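Local coordinates for protein lysine-sensitive aspartokinase 3 (Escherichia coli, PDB 2J0W) that catalyses the ATP-dependent phosphorylation of L-aspartate to 4-phospho-L-aspartate, opening lysine biosynthesis, and is allosterically inhibited by lysine, at residues Phe9-Ala15 / Leu38-Ala42; Val223-Tyr227 / Phe275-Ser279. All coordinates share one frame. Numbering follows the deposited sequence.

Contact 1 of 2, residues Phe9-Ala15 / Leu38-Ala42; sequences FGGTSVA and LSASA. With ADP (adenosine-5'-diphosphate), chain D; ASP (aspartic acid), chain B.
Leu38 supplies the apolar centre where Phe9-Ala15 meets Leu38-Ala42. In its mt rotamer it brings CD2 to 3.6 Å from Phe9 CB and 3.7 Å from Val14 CG1. Phe9 (chi1 m) lies on the same sheet face as Leu38, and its ring stacks with Trp220; helices 17-27 and 108-131 cover this face. Farther along, Ala15 CB touches Ala42 CB at 3.8 Å.

The backbones start as the ends of two adjacent parallel strands, 5-9 and 33-38, with CA atoms 5.0 Å apart at Phe9-Leu38 and 5.1 Å at Gly10-Ser39. Ser39 N donates to Phe9 O (3.0 Å). Beyond this bond Gly10-Gly11 turns into a short 3-10 segment at Thr12-Ser13, with Val14 N bonded to Gly11 O at 2.9 Å, while 38-42 stays extended. Gly11 comes within 4.0 Å of Ala42, CA to CA; its CA makes a C-H...O contact with Ala40 O (3.5 Å), and Ala42 N gives a weak bond to Gly11 O (3.4 Å). Ser41 (chi1 m) closes the edge, OG donating to Val14 O at 2.6 Å.

At the polar edge, Gly11 N donates to ADP O2B (3.2 Å). A CB on Gly10 would collide with that oxygen, so the glycine lets the beta-phosphate sit against the main chain. This is the glycine-rich phosphate loop of the amino acid kinase fold, laid against the loop after strand 33-38. There Ser39, its OG hydrogen-bonded to Ser201 and 3.4 Å from OD1 of the bound aspartate, lines the substrate pocket, an arrangement consistent with phosphate transfer between nucleotide and aspartate.

Contact 2 of 2, residues Val223-Tyr227 / Phe275-Ser279; sequences VPGIY and FVGSS. With ADP (adenosine-5'-diphosphate), chain D.
Val276, buried in strand 274-278, points its CB toward Val223-Tyr227 and, with chi1 at t, sets CG2 4.0 Å from CG1 of Ile226. Ile226 adopts the mt rotamer: its CA-CB bond leaves sideways, but the side chain reaches Val276. Pro224, with a C-gamma endo ring, directs its bulk away from 275-279, yet its CB lies 4.0 Å from CB of Ser278 (chi1 t).

The closest backbone approach is Pro224 to Gly277, 4.2 Å between CA atoms, and Pro224 CA is 3.6 Å from Ser278 N. Pro224 (phi/psi -69/80) is the centre of an inverse gamma turn, closed by a weak bond from Gly225 N to Val223 O (2.9 Å). Gly225 then takes phi/psi 97/-170, where a CB would be jammed against the carbonyl oxygen of Pro224. Beyond it the chain straightens into the short strand 226-227, which pairs with strand 239-244, not with 274-278. The two segments therefore meet by packing alone; Gly225 N is near Val276 O, but the angle is too poor for a hydrogen bond.

Toward the nucleotide, Val223 has chi1 between wells (142°) and CG2 3.7 Å from ADP O3'. Tyr227 (chi1 m) uses its backbone: its N donates to ADP N1 (2.8 Å) and its O accepts from N6 (3.2 Å), while C2 of the adenine lies near Gly225 O at 3.6 Å. Pairing a main-chain N-H and C=O with N1 and N6 reads the Watson-Crick edge of adenine, so recognition of the base here rests on peptide groups, while the Ile226-Val276 contact packs their segment against strand 274-278.

Both contacts are largely buried, and they bracket one nucleotide in the amino acid kinase domain: contact 1 holds the diphosphate end, contact 2 the adenine and ribose. Their elements share the same mixed sheet, in which strand 216-221 separates strands 5-9 and 274-278. Contact 1 joins the loops following two neighbouring parallel strands through backbone and serine hydrogen bonds, and also reaches the aspartate substrate. Contact 2 sets a turn leading into an edge strand against an inner strand by van der Waals packing. With centres 15 Å apart, they meet directly at Ser13 OG and Ser279 OG, 2.6 Å apart in a probable hydrogen bond.

Contact 1 of 2, residues Phe9-Ala15 / Leu38-Ala42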
loop_
_atom_site.group_PDB
_atom_site.type_symbol
_atom_site.label_atom_id
_atom_site.label_comp_id
_atom_site.label_asym_id
_atom_site.label_seq_id
_atom_site.Cartn_x
_atom_site.Cartn_y
_atom_site.Cartn_z
ATOM N N PHE A 9 -0.024 -6.147 -37.016
ATOM C CA PHE A 9 -0.857 -5.091 -37.572
ATOM C C PHE A 9 -2.205 -5.039 -36.880
ATOM O O PHE A 9 -2.888 -6.063 -36.739
ATOM C CB PHE A 9 -1.033 -5.326 -39.064
ATOM C CG PHE A 9 0.259 -5.312 -39.826
ATOM C CD1 PHE A 9 0.795 -4.112 -40.290
ATOM C CD2 PHE A 9 0.940 -6.502 -40.086
ATOM C CE1 PHE A 9 1.988 -4.092 -41.003
ATOM C CE2 PHE A 9 2.134 -6.497 -40.795
ATOM C CZ PHE A 9 2.659 -5.286 -41.257
ATOM N N GLY A 10 -2.568 -3.835 -36.449
ATOM C CA GLY A 10 -3.818 -3.622 -35.746
ATOM C C GLY A 10 -5.004 -3.295 -36.634
ATOM O O GLY A 10 -4.907 -3.319 -37.864
ATOM N N GLY A 11 -6.123 -2.972 -35.990
ATOM C CA GLY A 11 -7.351 -2.652 -36.699
ATOM C C GLY A 11 -7.169 -1.701 -37.859
ATOM O O GLY A 11 -7.329 -2.092 -39.018
ATOM N N THR A 12 -6.830 -0.453 -37.549
ATOM C CA THR A 12 -6.628 0.559 -38.580
ATOM C C THR A 12 -5.691 0.093 -39.692
ATOM O O THR A 12 -5.913 0.404 -40.862
ATOM C CB THR A 12 -6.045 1.839 -37.990
ATOM O OG1 THR A 12 -4.813 1.536 -37.327
ATOM C CG2 THR A 12 -7.018 2.460 -37.008
ATOM N N SER A 13 -4.657 -0.664 -39.335
ATOM C CA SER A 13 -3.684 -1.137 -40.318
ATOM C C SER A 13 -4.195 -2.195 -41.295
ATOM O O SER A 13 -3.479 -2.595 -42.210
ATOM C CB SER A 13 -2.438 -1.673 -39.607
ATOM O OG SER A 13 -1.864 -0.656 -38.811
ATOM N N VAL A 14 -5.416 -2.670 -41.099
ATOM C CA VAL A 14 -5.964 -3.666 -42.010
ATOM C C VAL A 14 -7.461 -3.443 -42.090
ATOM O O VAL A 14 -8.238 -4.372 -42.360
ATOM C CB VAL A 14 -5.693 -5.105 -41.520
ATOM C CG1 VAL A 14 -4.196 -5.321 -41.362
ATOM C CG2 VAL A 14 -6.427 -5.359 -40.197
ATOM N N ALA A 15 -7.843 -2.189 -41.851
ATOM C CA ALA A 15 -9.231 -1.772 -41.860
ATOM C C ALA A 15 -9.845 -1.991 -43.215
ATOM O O ALA A 15 -11.005 -2.355 -43.320
ATOM C CB ALA A 15 -9.337 -0.301 -41.474
ATOM N N LEU A 38 -2.128 -10.533 -37.440
ATOM C CA LEU A 38 -3.165 -9.551 -37.730
ATOM C C LEU A 38 -4.294 -9.567 -36.731
ATOM O O LEU A 38 -4.645 -10.616 -36.202
ATOM C CB LEU A 38 -3.781 -9.806 -39.101
ATOM C CG LEU A 38 -2.934 -9.775 -40.368
ATOM C CD1 LEU A 38 -3.839 -10.118 -41.545
ATOM C CD2 LEU A 38 -2.296 -8.404 -40.551
ATOM N N SER A 39 -4.841 -8.386 -36.474
ATOM C CA SER A 39 -5.988 -8.232 -35.598
ATOM C C SER A 39 -7.079 -8.188 -36.655
ATOM O O SER A 39 -6.783 -8.217 -37.845
ATOM C CB SER A 39 -5.977 -6.880 -34.871
ATOM O OG SER A 39 -4.939 -6.759 -33.915
ATOM N N ALA A 40 -8.333 -8.107 -36.239
ATOM C CA ALA A 40 -9.415 -8.038 -37.201
ATOM C C ALA A 40 -9.477 -6.588 -37.654
ATOM O O ALA A 40 -8.949 -5.697 -36.986
ATOM C CB ALA A 40 -10.723 -8.455 -36.543
ATOM N N SER A 41 -10.126 -6.344 -38.781
ATOM C CA SER A 41 -10.241 -4.984 -39.290
ATOM C C SER A 41 -10.977 -4.060 -38.320
ATOM O O SER A 41 -11.858 -4.490 -37.582
ATOM C CB SER A 41 -10.946 -5.002 -40.641
ATOM O OG SER A 41 -10.233 -5.830 -41.545
ATOM N N ALA A 42 -10.593 -2.787 -38.325
ATOM C CA ALA A 42 -11.192 -1.787 -37.450
ATOM C C ALA A 42 -12.697 -1.971 -37.362
ATOM O O ALA A 42 -13.347 -2.196 -38.382
ATOM C CB ALA A 42 -10.875 -0.401 -37.968
HETATM P PB ADP D . -3.718 -1.104 -32.595
HETATM O O1B ADP D . -2.644 -0.781 -33.562
HETATM O O2B ADP D . -4.921 -1.726 -33.262
HETATM O O3B ADP D . -3.196 -2.022 -31.440
HETATM P PA ADP D . -4.734 0.738 -30.585
HETATM O O1A ADP D . -5.860 1.691 -30.730
HETATM O O2A ADP D . -5.007 -0.491 -29.777
HETATM O O3A ADP D . -4.205 0.294 -32.001
HETATM O "O5'" ADP D . -3.593 1.676 -29.936
HETATM C "C5'" ADP D . -2.867 2.791 -30.543
HETATM C "C4'" ADP D . -3.253 4.039 -29.769
HETATM O "O4'" ADP D . -2.978 4.058 -28.338
HETATM C "C3'" ADP D . -2.702 5.367 -30.218
HETATM O "O3'" ADP D . -3.376 5.603 -31.475
HETATM C "C2'" ADP D . -3.118 6.251 -29.062
HETATM O "O2'" ADP D . -4.465 6.675 -29.191
HETATM C "C1'" ADP D . -2.956 5.391 -27.861
HETATM N N9 ADP D . -1.781 5.746 -26.931
HETATM C C8 ADP D . -1.968 5.877 -25.600
HETATM N N7 ADP D . -0.891 6.185 -24.908
HETATM C C5 ADP D . 0.066 6.249 -25.845
HETATM C C6 ADP D . 1.472 6.555 -25.716
HETATM N N6 ADP D . 2.063 6.808 -24.600
HETATM N N1 ADP D . 2.186 6.542 -26.929
HETATM C C2 ADP D . 1.585 6.267 -28.170
HETATM N N3 ADP D . 0.256 5.983 -28.287
HETATM C C4 ADP D . -0.449 5.987 -27.129
HETATM N N ASP B . -9.078 -7.729 -32.191
HETATM C CA ASP B . -8.981 -7.585 -30.740
HETATM C C ASP B . -9.625 -6.227 -30.386
HETATM O O ASP B . -10.239 -5.607 -31.289
HETATM C CB ASP B . -7.489 -7.703 -30.302
HETATM C CG ASP B . -6.536 -6.569 -30.740
HETATM O OD1 ASP B . -7.014 -5.606 -31.418
HETATM O OD2 ASP B . -5.296 -6.634 -30.411
HETATM O OXT ASP B . -9.473 -5.772 -29.200
#

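Contact 2 of 2, residues Val223-Tyr227 / Phe275-Ser279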
loop_
_atom_site.group_PDB
_atom_site.type_symbol
_atom_site.label_atom_id
_atom_site.label_comp_id
_atom_site.label_asym_id
_atom_site.label_seq_id
_atom_site.Cartn_x
_atom_site.Cartn_y
_atom_site.Cartn_z
ATOM N N VAL A 223 -0.028 5.281 -34.989
ATOM C CA VAL A 223 0.750 6.359 -34.384
ATOM C C VAL A 223 2.215 5.956 -34.474
ATOM O O VAL A 223 2.583 4.866 -34.059
ATOM C CB VAL A 223 0.360 6.559 -32.915
ATOM C CG1 VAL A 223 1.591 6.872 -32.088
ATOM C CG2 VAL A 223 -0.652 7.677 -32.809
ATOM N N PRO A 224 3.071 6.844 -34.998
ATOM C CA PRO A 224 4.506 6.606 -35.167
ATOM C C PRO A 224 5.322 6.523 -33.889
ATOM O O PRO A 224 5.975 7.496 -33.513
ATOM C CB PRO A 224 4.931 7.772 -36.036
ATOM C CG PRO A 224 4.103 8.864 -35.490
ATOM C CD PRO A 224 2.735 8.227 -35.375
ATOM N N GLY A 225 5.289 5.358 -33.238
ATOM C CA GLY A 225 6.044 5.148 -32.008
ATOM C C GLY A 225 5.297 5.331 -30.694
ATOM O O GLY A 225 4.073 5.463 -30.674
ATOM N N ILE A 226 6.044 5.328 -29.593
ATOM C CA ILE A 226 5.488 5.510 -28.252
ATOM C C ILE A 226 5.763 6.968 -27.833
ATOM O O ILE A 226 6.910 7.420 -27.855
ATOM C CB ILE A 226 6.172 4.537 -27.241
ATOM C CG1 ILE A 226 6.008 3.089 -27.711
ATOM C CG2 ILE A 226 5.573 4.693 -25.848
ATOM C CD1 ILE A 226 6.785 2.084 -26.862
ATOM N N TYR A 227 4.722 7.702 -27.458
ATOM C CA TYR A 227 4.895 9.098 -27.067
ATOM C C TYR A 227 4.981 9.300 -25.567
ATOM O O TYR A 227 4.832 8.357 -24.806
ATOM C CB TYR A 227 3.749 9.943 -27.619
ATOM C CG TYR A 227 3.839 10.159 -29.104
ATOM C CD1 TYR A 227 4.069 9.092 -29.962
ATOM C CD2 TYR A 227 3.717 11.433 -29.653
ATOM C CE1 TYR A 227 4.181 9.278 -31.325
ATOM C CE2 TYR A 227 3.826 11.631 -31.025
ATOM C CZ TYR A 227 4.060 10.546 -31.853
ATOM O OH TYR A 227 4.182 10.716 -33.211
ATOM N N PHE A 275 9.636 -3.020 -31.836
ATOM C CA PHE A 275 9.547 -1.753 -32.541
ATOM C C PHE A 275 8.098 -1.268 -32.700
ATOM O O PHE A 275 7.198 -2.063 -32.987
ATOM C CB PHE A 275 10.179 -1.855 -33.919
ATOM C CG PHE A 275 10.015 -0.611 -34.719
ATOM C CD1 PHE A 275 10.709 0.536 -34.367
ATOM C CD2 PHE A 275 9.105 -0.556 -35.765
ATOM C CE1 PHE A 275 10.505 1.725 -35.039
ATOM C CE2 PHE A 275 8.887 0.634 -36.449
ATOM C CZ PHE A 275 9.590 1.782 -36.084
ATOM N N VAL A 276 7.880 0.039 -32.554
ATOM C CA VAL A 276 6.532 0.593 -32.643
ATOM C C VAL A 276 6.409 1.764 -33.618
ATOM O O VAL A 276 6.916 2.852 -33.351
ATOM C CB VAL A 276 6.014 1.080 -31.229
ATOM C CG1 VAL A 276 4.539 1.499 -31.312
ATOM C CG2 VAL A 276 6.186 -0.018 -30.183
ATOM N N GLY A 277 5.699 1.546 -34.729
ATOM C CA GLY A 277 5.523 2.600 -35.712
ATOM C C GLY A 277 4.172 2.600 -36.401
ATOM O O GLY A 277 3.388 1.651 -36.268
ATOM N N SER A 278 3.912 3.682 -37.139
ATOM C CA SER A 278 2.674 3.891 -37.894
ATOM C C SER A 278 2.691 3.058 -39.172
ATOM O O SER A 278 3.720 2.959 -39.834
ATOM C CB SER A 278 2.536 5.378 -38.250
ATOM O OG SER A 278 1.335 5.654 -38.954
ATOM N N SER A 279 1.555 2.458 -39.514
ATOM C CA SER A 279 1.471 1.638 -40.717
ATOM C C SER A 279 1.128 2.528 -41.904
ATOM O O SER A 279 1.260 2.131 -43.065
ATOM C CB SER A 279 0.401 0.561 -40.555
ATOM O OG SER A 279 -0.873 1.153 -40.359
HETATM P PB ADP D . -3.718 -1.104 -32.595
HETATM O O1B ADP D . -2.644 -0.781 -33.562
HETATM O O2B ADP D . -4.921 -1.726 -33.262
HETATM O O3B ADP D . -3.196 -2.022 -31.440
HETATM P PA ADP D . -4.734 0.738 -30.585
HETATM O O1A ADP D . -5.860 1.691 -30.730
HETATM O O2A ADP D . -5.007 -0.491 -29.777
HETATM O O3A ADP D . -4.205 0.294 -32.001
HETATM O "O5'" ADP D . -3.593 1.676 -29.936
HETATM C "C5'" ADP D . -2.867 2.791 -30.543
HETATM C "C4'" ADP D . -3.253 4.039 -29.769
HETATM O "O4'" ADP D . -2.978 4.058 -28.338
HETATM C "C3'" ADP D . -2.702 5.367 -30.218
HETATM O "O3'" ADP D . -3.376 5.603 -31.475
HETATM C "C2'" ADP D . -3.118 6.251 -29.062
HETATM O "O2'" ADP D . -4.465 6.675 -29.191
HETATM C "C1'" ADP D . -2.956 5.391 -27.861
HETATM N N9 ADP D . -1.781 5.746 -26.931
HETATM C C8 ADP D . -1.968 5.877 -25.600
HETATM N N7 ADP D . -0.891 6.185 -24.908
HETATM C C5 ADP D . 0.066 6.249 -25.845
HETATM C C6 ADP D . 1.472 6.555 -25.716
HETATM N N6 ADP D . 2.063 6.808 -24.600
HETATM N N1 ADP D . 2.186 6.542 -26.929
HETATM C C2 ADP D . 1.585 6.267 -28.170
HETATM N N3 ADP D . 0.256 5.983 -28.287
HETATM C C4 ADP D . -0.449 5.987 -27.129
#